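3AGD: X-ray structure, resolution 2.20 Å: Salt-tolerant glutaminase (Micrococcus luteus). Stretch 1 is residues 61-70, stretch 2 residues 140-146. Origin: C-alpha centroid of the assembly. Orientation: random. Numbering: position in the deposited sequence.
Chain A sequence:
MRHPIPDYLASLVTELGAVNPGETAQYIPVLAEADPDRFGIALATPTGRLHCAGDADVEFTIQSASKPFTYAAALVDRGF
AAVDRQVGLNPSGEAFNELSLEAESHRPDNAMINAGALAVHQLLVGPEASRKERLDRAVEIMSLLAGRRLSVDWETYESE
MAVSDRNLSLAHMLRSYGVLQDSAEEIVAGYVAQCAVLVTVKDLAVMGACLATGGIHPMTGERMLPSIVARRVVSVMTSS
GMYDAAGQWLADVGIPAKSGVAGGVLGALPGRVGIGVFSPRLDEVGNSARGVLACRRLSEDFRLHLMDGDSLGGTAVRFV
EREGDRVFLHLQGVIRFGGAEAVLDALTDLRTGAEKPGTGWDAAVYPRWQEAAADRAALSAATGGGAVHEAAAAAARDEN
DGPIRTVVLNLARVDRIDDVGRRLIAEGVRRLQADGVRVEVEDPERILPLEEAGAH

Stretch 1, residues 61-70: TIQSASKPFT
Stretch 2, residues 140-146: EIMSLLA

Segments distant in sequence often pack without a hydrogen bond between them, their polar groups being satisfied within each segment or elsewhere while apolar side chains fill the seam; two segments of the salt-tolerant glutaminase from Micrococcus luteus illustrate the principle. Residues 140-146 are regular helix, with L144 N to E140 O at 2.7 Å and A146 N to M142 O at 2.9 Å. The other stretch leaves T61 (phi/psi -73/129) and I62 (-64/-26), passes through Q63 at 48/-135, makes a 3-10 segment over 64-66 and continues as helix through T70. The backbones come nearest at F69 and M142, whose CA atoms lie 6.2 Å apart.

F69 and M142 share the centre of the contact: F69 touches I141, M142 and L145, and M142 touches I62, S66 and F69. The CB of F69 points toward the second helix, and chi1 of -55° (m) with chi2 of 114° lays the ring beside M142 and L145, both meeting it obliquely. F69 CD2 lies 3.5 Å from L145 CD1, a tight contact made with L145 in its m,t rotamer (chi1 -52°, chi2 -171°), while F69 CB is 3.9 Å from M142 CG. I141, chi1 t and chi2 p, places CG2 4.3 Å from F69 CB and CG1 3.6 Å from the backbone F69 O.

The CA-to-CB bond of M142 points sideways relative to the first stretch, yet chi1 of -67° (m) and chi2 of -171° (t) carry the sulfur over to I62 and S66; chi3, at -93°, lies between wells. M142 SD is 3.9 Å from I62 CD1, at the end of a t,t isoleucine, and 3.8 Å from S66 CB. The serine offers carbon here because its p rotamer turns the hydroxyl back to its own turn, S66 OG donating to Q63 O at 2.9 Å. Q63, m,m, likewise bonds locally, NE2 donating to T61 OG1 at 2.9 Å and 173°. Dispersion and exclusion of water thus hold the seam, which buries 281 Å² in total.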

# COMPACT_ATOMS: atom_id res chain seq x y z
N THR A 61 7.99 0.36 28.46
CA THR A 61 8.66 -0.75 27.78
C THR A 61 7.92 -1.05 26.48
O THR A 61 6.70 -1.21 26.45
CB THR A 61 8.72 -1.99 28.68
OG1 THR A 61 7.40 -2.33 29.13
CG2 THR A 61 9.60 -1.71 29.89
N ILE A 62 8.69 -1.11 25.40
CA ILE A 62 8.17 -1.34 24.06
C ILE A 62 7.50 -2.70 23.88
O ILE A 62 6.63 -2.86 23.03
CB ILE A 62 9.30 -1.16 23.02
CG1 ILE A 62 8.75 -1.24 21.60
CG2 ILE A 62 10.37 -2.22 23.22
CD1 ILE A 62 9.79 -0.90 20.54
N GLN A 63 7.90 -3.67 24.69
CA GLN A 63 7.34 -5.01 24.61
C GLN A 63 7.32 -5.53 23.16
O GLN A 63 8.30 -5.38 22.44
CB GLN A 63 5.93 -5.03 25.22
CG GLN A 63 5.89 -4.74 26.73
CD GLN A 63 6.74 -5.71 27.55
OE1 GLN A 63 6.80 -6.90 27.25
NE2 GLN A 63 7.39 -5.20 28.59
N SER A 64 6.20 -6.13 22.74
CA SER A 64 6.09 -6.69 21.39
C SER A 64 6.31 -5.74 20.22
O SER A 64 6.56 -6.20 19.09
CB SER A 64 4.74 -7.40 21.22
OG SER A 64 4.74 -8.64 21.89
N ALA A 65 6.22 -4.44 20.46
CA ALA A 65 6.45 -3.49 19.37
C ALA A 65 7.94 -3.48 19.02
O ALA A 65 8.39 -2.73 18.16
CB ALA A 65 5.99 -2.09 19.77
N SER A 66 8.70 -4.33 19.70
CA SER A 66 10.13 -4.46 19.45
C SER A 66 10.35 -5.46 18.32
O SER A 66 11.34 -5.41 17.60
CB SER A 66 10.84 -5.00 20.69
OG SER A 66 10.51 -6.36 20.90
N LYS A 67 9.39 -6.37 18.17
CA LYS A 67 9.47 -7.43 17.18
C LYS A 67 9.80 -7.03 15.74
O LYS A 67 10.65 -7.65 15.10
CB LYS A 67 8.18 -8.25 17.24
CG LYS A 67 8.03 -9.00 18.56
CD LYS A 67 6.68 -9.70 18.66
CE LYS A 67 6.58 -10.50 19.95
NZ LYS A 67 5.25 -11.15 20.07
N PRO A 68 9.14 -6.00 15.20
CA PRO A 68 9.48 -5.64 13.82
C PRO A 68 10.91 -5.16 13.65
O PRO A 68 11.52 -5.35 12.60
CB PRO A 68 8.45 -4.57 13.47
CG PRO A 68 8.02 -4.03 14.79
CD PRO A 68 7.97 -5.23 15.67
N PHE A 69 11.46 -4.56 14.70
CA PHE A 69 12.82 -4.04 14.64
C PHE A 69 13.91 -5.09 14.75
O PHE A 69 14.91 -5.03 14.04
CB PHE A 69 12.97 -2.93 15.68
CG PHE A 69 11.94 -1.85 15.53
CD1 PHE A 69 10.97 -1.65 16.52
CD2 PHE A 69 11.87 -1.09 14.37
CE1 PHE A 69 9.95 -0.72 16.34
CE2 PHE A 69 10.85 -0.16 14.18
CZ PHE A 69 9.89 0.03 15.17
N THR A 70 13.73 -6.07 15.64
CA THR A 70 14.73 -7.12 15.77
C THR A 70 14.68 -7.97 14.50
O THR A 70 15.70 -8.49 14.04
CB THR A 70 14.47 -8.02 17.00
OG1 THR A 70 13.09 -8.38 17.06
CG2 THR A 70 14.85 -7.29 18.28
N GLU A 140 20.58 -1.89 19.93
CA GLU A 140 21.16 -1.02 18.92
C GLU A 140 20.22 -0.70 17.76
O GLU A 140 20.03 0.46 17.40
CB GLU A 140 22.45 -1.63 18.35
CG GLU A 140 23.03 -0.81 17.20
CD GLU A 140 24.12 -1.55 16.44
OE1 GLU A 140 23.93 -2.74 16.12
OE2 GLU A 140 25.15 -0.92 16.14
N ILE A 141 19.63 -1.73 17.15
CA ILE A 141 18.75 -1.50 16.02
C ILE A 141 17.62 -0.54 16.39
O ILE A 141 17.30 0.37 15.62
CB ILE A 141 18.16 -2.82 15.46
CG1 ILE A 141 17.44 -2.54 14.13
CG2 ILE A 141 17.21 -3.44 16.47
CD1 ILE A 141 18.34 -1.95 13.04
N MET A 142 17.03 -0.72 17.56
CA MET A 142 15.96 0.15 17.99
C MET A 142 16.49 1.56 18.26
O MET A 142 15.82 2.56 17.98
CB MET A 142 15.27 -0.40 19.24
CG MET A 142 14.52 -1.70 18.99
SD MET A 142 13.49 -2.27 20.36
CE MET A 142 14.64 -3.36 21.21
N SER A 143 17.71 1.63 18.80
CA SER A 143 18.34 2.91 19.09
C SER A 143 18.68 3.68 17.82
O SER A 143 18.47 4.89 17.74
CB SER A 143 19.62 2.70 19.91
OG SER A 143 19.31 2.23 21.21
N LEU A 144 19.20 2.97 16.83
CA LEU A 144 19.56 3.60 15.56
C LEU A 144 18.35 4.21 14.86
O LEU A 144 18.43 5.30 14.30
CB LEU A 144 20.24 2.58 14.65
CG LEU A 144 21.66 2.16 15.06
CD1 LEU A 144 22.14 1.01 14.18
CD2 LEU A 144 22.60 3.35 14.94
N LEU A 145 17.21 3.52 14.91
CA LEU A 145 16.00 4.03 14.27
C LEU A 145 15.34 5.12 15.11
O LEU A 145 14.73 6.04 14.57
CB LEU A 145 15.01 2.89 14.01
CG LEU A 145 15.59 1.68 13.26
CD1 LEU A 145 14.47 0.73 12.89
CD2 LEU A 145 16.34 2.15 12.02
N ALA A 146 15.47 5.02 16.43
CA ALA A 146 14.89 6.03 17.31
C ALA A 146 15.73 7.31 17.26
O ALA A 146 15.23 8.40 17.55
CB ALA A 146 14.82 5.51 18.74